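Local coordinates for protein oxidoreductase, 2OG-Fe(II) oxygenase family (Burkholderia pseudomallei, PDB 6N1F) that binds iron and probably acts as an oxidoreductase of the 2OG-Fe(II) oxygenase family, at residues M36-A40 / F125-M129; C141-L147 / E218-Y224. One frame throughout, in Å; residues are numbered along the deposited sequence.

Contact 1: residues M36-A40 / F125-M129; sequences MADYA and FFGDM
M36 of helix 36-45 reaches across to F125 and M129 of helix 120-130, making a Met-aromatic contact within a helix-helix packing that illustrates how a long, flexible side chain can span the wider part of a crossing. The axes of the two short helical segments approach to 9.7 Å and cross at -59°; the helices come close at A40 and M129, whose CA atoms are nearest each other.

The aromatic part of the contact belongs to M36, a selenomethionine. Its CG lies anti to the backbone N (chi1 -176°), and bends at the next two torsions swing SE and CE over to the other helix. There M36 CE sits over one face of the F125 ring, displaced toward the CD1-CE1 rim and 3.8 Å from the F125 centroid, a CH-pi contact. M36 SE stands above the same F125 ring but farther off, at 5.2 Å from its centroid.

The remaining apolar contacts are plain packing. M36 SE rests 3.7 Å from M129 CA, close against the backbone, while M36 CG meets D128 CB. From the second helix, the bent chain of M129, also selenomethionine, brings its SE within 3.9 Å of Y39 CB, and its CE approaches the Y39 ring obliquely. L51 of strand 48-51 touches Y39, F125 and M129 alike, so the inner side of the helix pair is packed on that edge strand.

Polar bridging is left to solvent, since no direct hydrogen bond joins the segments. Beside A40 CB, which packs 3.5 Å from M129 O, one water donates to M129 O at 3.0 Å and, more weakly, to A40 O at 3.5 Å.

Contact 2: residues C141-L147 / E218-Y224; sequences CQINRML and ERTSLVY
With CG anti to its backbone N (chi1 179°) and the chain extended to NE, R145 carries its guanidinium out to E218, whose CG is turned between backbone N and carbonyl carbon (chi1 71°). They meet in a weak salt bridge, R145 NE to E218 OE1 at 3.3 Å, the two flat groups 70° apart. This pairing decorates an antiparallel strand ladder in the seven-stranded sheet, consistent with the double-stranded beta-helix core of 2OG-Fe(II) oxygenases.

Three hydrogen-bonded pairs, Q142-V223, N144-S221 and M146-R219, hold the backbones together; the shortest bond, M146 N to R219 O, is 2.7 Å. On the face of C141, I143 and L222, I143 CD1 packs 3.6 Å from L222 CG and C141 SG 3.6 Å from L222 CD2, C141 and L222 also touching L117.

The other face bears V223, its nearest side-chain atom about 6 Å from the bound iron. Here Q142 NE2 gives a nearly straight bond to a lone pair of N144 OD1, 2.8 Å, in the Q142 amide plane; R140 holds Q142 OE1, so that amide's rotation is well defined. M146 lies alongside R219, whose NE bonds G179 O; a water accepts from R219 NH1 at 3.2 Å, donates to N144 O and bonds S221 OG.

Two ways of building a fold appear here in series: contact 1 closes before contact 2 opens, and strand 137-147 is the next element after helix 120-130. Their centres lie 24 Å apart, on opposite sides of the centre of the chain. Contact 1 is a peripheral helix pair; contact 2 joins two neighbouring strands of the seven-stranded sheet to which strand 48-51 also belongs, close to the iron bound by H155, D157 and H209. The two nevertheless touch, F126 CE2 packing 3.7 Å from Y224 OH. The helix pair of contact 1 lies away from the iron site, and the sheet, together with F126 against Y224, joins it to the strands of contact 2.

Contact 1: residues M36-A40 / F125-M129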
loop_
_atom_site.group_PDB
_atom_site.type_symbol
_atom_site.label_atom_id
_atom_site.label_comp_id
_atom_site.label_asym_id
_atom_site.label_seq_id
_atom_site.Cartn_x
_atom_site.Cartn_y
_atom_site.Cartn_z
HETATM N N MSE A 36 13.639 -3.262 12.876
HETATM C CA MSE A 36 13.894 -3.449 11.451
HETATM C C MSE A 36 14.256 -4.889 11.102
HETATM O O MSE A 36 13.735 -5.436 10.131
HETATM C CB MSE A 36 15.008 -2.519 10.960
HETATM C CG MSE A 36 15.222 -2.617 9.443
HETATM SE SE MSE A 36 13.584 -2.322 8.364
HETATM C CE MSE A 36 13.538 -0.371 8.525
ATOM N N ALA A 37 15.149 -5.496 11.892
ATOM C CA ALA A 37 15.511 -6.893 11.662
ATOM C C ALA A 37 14.278 -7.790 11.653
ATOM O O ALA A 37 14.188 -8.725 10.848
ATOM C CB ALA A 37 16.497 -7.366 12.723
ATOM N N ASP A 38 13.317 -7.508 12.539
ATOM C CA ASP A 38 12.078 -8.285 12.588
ATOM C C ASP A 38 11.167 -7.954 11.413
ATOM O O ASP A 38 10.584 -8.860 10.803
ATOM C CB ASP A 38 11.349 -8.033 13.915
ATOM C CG ASP A 38 12.258 -8.217 15.120
ATOM O OD1 ASP A 38 12.780 -9.342 15.312
ATOM O OD2 ASP A 38 12.468 -7.228 15.860
ATOM N N TYR A 39 11.004 -6.664 11.094
ATOM C CA TYR A 39 10.160 -6.290 9.960
ATOM C C TYR A 39 10.619 -6.975 8.672
ATOM O O TYR A 39 9.810 -7.578 7.955
ATOM C CB TYR A 39 10.153 -4.780 9.757
ATOM C CG TYR A 39 9.767 -3.947 10.949
ATOM C CD1 TYR A 39 8.993 -4.468 11.970
ATOM C CD2 TYR A 39 10.188 -2.627 11.044
ATOM C CE1 TYR A 39 8.639 -3.702 13.042
ATOM C CE2 TYR A 39 9.851 -1.851 12.115
ATOM C CZ TYR A 39 9.074 -2.386 13.108
ATOM O OH TYR A 39 8.730 -1.608 14.169
ATOM N N ALA A 40 11.914 -6.873 8.351
ATOM C CA ALA A 40 12.407 -7.435 7.093
ATOM C C ALA A 40 12.322 -8.958 7.089
ATOM O O ALA A 40 12.064 -9.568 6.046
ATOM C CB ALA A 40 13.843 -6.981 6.841
ATOM N N PHE A 125 14.517 3.727 5.207
ATOM C CA PHE A 125 13.664 2.802 5.953
ATOM C C PHE A 125 13.216 1.639 5.078
ATOM O O PHE A 125 13.293 0.480 5.487
ATOM C CB PHE A 125 12.460 3.563 6.513
ATOM C CG PHE A 125 11.499 2.720 7.321
ATOM C CD1 PHE A 125 11.676 2.557 8.686
ATOM C CD2 PHE A 125 10.388 2.138 6.723
ATOM C CE1 PHE A 125 10.794 1.802 9.435
ATOM C CE2 PHE A 125 9.485 1.386 7.471
ATOM C CZ PHE A 125 9.691 1.214 8.831
ATOM N N PHE A 126 12.752 1.925 3.864
ATOM C CA PHE A 126 12.334 0.825 3.005
ATOM C C PHE A 126 13.510 0.151 2.312
ATOM O O PHE A 126 13.415 -1.036 1.989
ATOM C CB PHE A 126 11.283 1.312 2.008
ATOM C CG PHE A 126 9.939 1.523 2.661
ATOM C CD1 PHE A 126 9.168 0.432 3.033
ATOM C CD2 PHE A 126 9.484 2.798 2.964
ATOM C CE1 PHE A 126 7.955 0.603 3.663
ATOM C CE2 PHE A 126 8.272 2.976 3.588
ATOM C CZ PHE A 126 7.507 1.876 3.938
ATOM N N GLY A 127 14.627 0.854 2.140
ATOM C CA GLY A 127 15.831 0.195 1.657
ATOM C C GLY A 127 16.291 -0.920 2.577
ATOM O O GLY A 127 16.629 -2.016 2.126
ATOM N N ASP A 128 16.321 -0.653 3.883
ATOM C CA ASP A 128 16.623 -1.716 4.833
ATOM C C ASP A 128 15.536 -2.786 4.823
ATOM O O ASP A 128 15.826 -3.983 4.938
ATOM C CB ASP A 128 16.771 -1.132 6.232
ATOM C CG ASP A 128 17.969 -0.207 6.344
ATOM O OD1 ASP A 128 18.655 -0.010 5.318
ATOM O OD2 ASP A 128 18.218 0.312 7.450
HETATM N N MSE A 129 14.286 -2.367 4.682
HETATM C CA MSE A 129 13.128 -3.245 4.780
HETATM C C MSE A 129 13.187 -4.267 3.664
HETATM O O MSE A 129 12.928 -5.447 3.874
HETATM C CB MSE A 129 11.835 -2.417 4.721
HETATM C CG MSE A 129 10.569 -3.183 4.430
HETATM SE SE MSE A 129 9.677 -3.763 6.054
HETATM C CE MSE A 129 9.498 -2.070 7.005
HETATM O O HOH W 1 13.429 -8.308 3.127
#

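Contact 2: residues C141-L147 / E218-Y224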
loop_
_atom_site.group_PDB
_atom_site.type_symbol
_atom_site.label_atom_id
_atom_site.label_comp_id
_atom_site.label_asym_id
_atom_site.label_seq_id
_atom_site.Cartn_x
_atom_site.Cartn_y
_atom_site.Cartn_z
ATOM N N CYS A 141 0.736 5.426 -7.075
ATOM C CA CYS A 141 0.354 5.906 -5.754
ATOM C C CYS A 141 -1.037 6.517 -5.823
ATOM O O CYS A 141 -1.301 7.355 -6.690
ATOM C CB CYS A 141 1.370 6.932 -5.248
ATOM S SG CYS A 141 0.974 7.634 -3.634
ATOM N N GLN A 142 -1.925 6.101 -4.920
ATOM C CA GLN A 142 -3.292 6.607 -4.919
ATOM C C GLN A 142 -3.926 6.386 -3.548
ATOM O O GLN A 142 -3.477 5.552 -2.756
ATOM C CB GLN A 142 -4.134 5.941 -6.017
ATOM C CG GLN A 142 -4.416 4.457 -5.738
ATOM C CD GLN A 142 -4.937 3.720 -6.935
ATOM O OE1 GLN A 142 -4.315 3.728 -7.998
ATOM N NE2 GLN A 142 -6.096 3.069 -6.779
ATOM N N ILE A 143 -4.978 7.159 -3.282
ATOM C CA ILE A 143 -5.801 7.014 -2.086
ATOM C C ILE A 143 -7.067 6.270 -2.494
ATOM O O ILE A 143 -7.776 6.710 -3.410
ATOM C CB ILE A 143 -6.157 8.377 -1.467
ATOM C CG1 ILE A 143 -4.924 9.259 -1.275
ATOM C CG2 ILE A 143 -6.829 8.182 -0.134
ATOM C CD1 ILE A 143 -4.139 8.907 -0.070
ATOM N N ASN A 144 -7.347 5.143 -1.829
ATOM C CA ASN A 144 -8.561 4.365 -2.061
ATOM C C ASN A 144 -9.517 4.595 -0.909
ATOM O O ASN A 144 -9.188 4.289 0.242
ATOM C CB ASN A 144 -8.263 2.875 -2.177
ATOM C CG ASN A 144 -7.542 2.534 -3.438
ATOM O OD1 ASN A 144 -7.564 3.298 -4.403
ATOM N ND2 ASN A 144 -6.900 1.378 -3.453
ATOM N N ARG A 145 -10.706 5.101 -1.215
ATOM C CA ARG A 145 -11.733 5.342 -0.211
ATOM C C ARG A 145 -12.852 4.322 -0.412
ATOM O O ARG A 145 -13.642 4.424 -1.361
ATOM C CB ARG A 145 -12.235 6.777 -0.306
ATOM C CG ARG A 145 -13.318 7.118 0.692
ATOM C CD ARG A 145 -13.608 8.602 0.643
ATOM N NE ARG A 145 -14.964 8.896 1.080
ATOM C CZ ARG A 145 -15.985 9.083 0.255
ATOM N NH1 ARG A 145 -15.806 9.011 -1.061
ATOM N NH2 ARG A 145 -17.189 9.342 0.745
HETATM N N MSE A 146 -12.915 3.340 0.480
HETATM C CA MSE A 146 -13.807 2.204 0.305
HETATM C C MSE A 146 -15.008 2.339 1.219
HETATM O O MSE A 146 -14.858 2.462 2.442
HETATM C CB MSE A 146 -13.070 0.882 0.584
HETATM C CG MSE A 146 -11.860 0.626 -0.312
HETATM SE SE MSE A 146 -11.008 -1.070 0.155
HETATM C CE MSE A 146 -12.455 -2.310 -0.247
ATOM N N LEU A 147 -16.192 2.332 0.622
ATOM C CA LEU A 147 -17.419 2.537 1.365
ATOM C C LEU A 147 -17.965 1.200 1.860
ATOM O O LEU A 147 -17.474 0.129 1.493
ATOM C CB LEU A 147 -18.440 3.254 0.487
ATOM C CG LEU A 147 -17.909 4.531 -0.148
ATOM C CD1 LEU A 147 -18.973 5.145 -1.032
ATOM C CD2 LEU A 147 -17.472 5.502 0.917
ATOM N N GLU A 218 -16.349 3.631 6.492
ATOM C CA GLU A 218 -15.528 3.701 5.292
ATOM C C GLU A 218 -14.085 3.402 5.666
ATOM O O GLU A 218 -13.681 3.555 6.818
ATOM C CB GLU A 218 -15.634 5.075 4.618
ATOM C CG GLU A 218 -14.946 6.188 5.376
ATOM C CD GLU A 218 -15.009 7.524 4.647
ATOM O OE1 GLU A 218 -16.065 7.843 4.062
ATOM O OE2 GLU A 218 -13.998 8.257 4.659
ATOM N N ARG A 219 -13.316 2.965 4.674
ATOM C CA ARG A 219 -11.936 2.548 4.874
ATOM C C ARG A 219 -11.096 3.284 3.844
ATOM O O ARG A 219 -11.353 3.177 2.637
ATOM C CB ARG A 219 -11.807 1.023 4.741
ATOM C CG ARG A 219 -10.391 0.418 4.759
ATOM C CD ARG A 219 -10.473 -0.928 4.039
ATOM N NE ARG A 219 -9.447 -1.901 4.397
ATOM C CZ ARG A 219 -8.319 -2.093 3.713
ATOM N NH1 ARG A 219 -8.047 -1.361 2.629
ATOM N NH2 ARG A 219 -7.474 -3.031 4.099
ATOM N N THR A 220 -10.118 4.051 4.323
ATOM C CA THR A 220 -9.313 4.944 3.495
ATOM C C THR A 220 -7.846 4.586 3.648
ATOM O O THR A 220 -7.339 4.522 4.769
ATOM C CB THR A 220 -9.526 6.402 3.893
ATOM O OG1 THR A 220 -10.930 6.680 3.924
ATOM C CG2 THR A 220 -8.825 7.333 2.914
ATOM N N SER A 221 -7.164 4.364 2.533
ATOM C CA SER A 221 -5.785 3.910 2.594
ATOM C C SER A 221 -4.973 4.539 1.474
ATOM O O SER A 221 -5.469 4.706 0.358
ATOM C CB SER A 221 -5.713 2.377 2.511
ATOM O OG SER A 221 -6.272 1.889 1.303
ATOM N N LEU A 222 -3.726 4.890 1.782
ATOM C CA LEU A 222 -2.760 5.325 0.776
ATOM C C LEU A 222 -1.972 4.108 0.300
ATOM O O LEU A 222 -1.300 3.445 1.101
ATOM C CB LEU A 222 -1.818 6.386 1.358
ATOM C CG LEU A 222 -1.021 7.245 0.388
ATOM C CD1 LEU A 222 -0.370 8.367 1.165
ATOM C CD2 LEU A 222 0.032 6.469 -0.340
ATOM N N VAL A 223 -2.010 3.845 -1.004
ATOM C CA VAL A 223 -1.414 2.651 -1.586
ATOM C C VAL A 223 -0.351 3.090 -2.587
ATOM O O VAL A 223 -0.606 3.962 -3.421
ATOM C CB VAL A 223 -2.482 1.771 -2.265
ATOM C CG1 VAL A 223 -1.835 0.604 -2.969
ATOM C CG2 VAL A 223 -3.488 1.277 -1.246
ATOM N N TYR A 224 0.836 2.497 -2.511
ATOM C CA TYR A 224 1.827 2.778 -3.544
ATOM C C TYR A 224 2.687 1.555 -3.809
ATOM O O TYR A 224 2.735 0.614 -3.014
ATOM C CB TYR A 224 2.710 3.997 -3.220
ATOM C CG TYR A 224 3.440 4.067 -1.882
ATOM C CD1 TYR A 224 4.829 3.976 -1.818
ATOM C CD2 TYR A 224 2.750 4.315 -0.699
ATOM C CE1 TYR A 224 5.511 4.087 -0.601
ATOM C CE2 TYR A 224 3.422 4.424 0.524
ATOM C CZ TYR A 224 4.791 4.309 0.567
ATOM O OH TYR A 224 5.426 4.413 1.782
HETATM O O HOH W 2 -9.355 1.395 1.792
#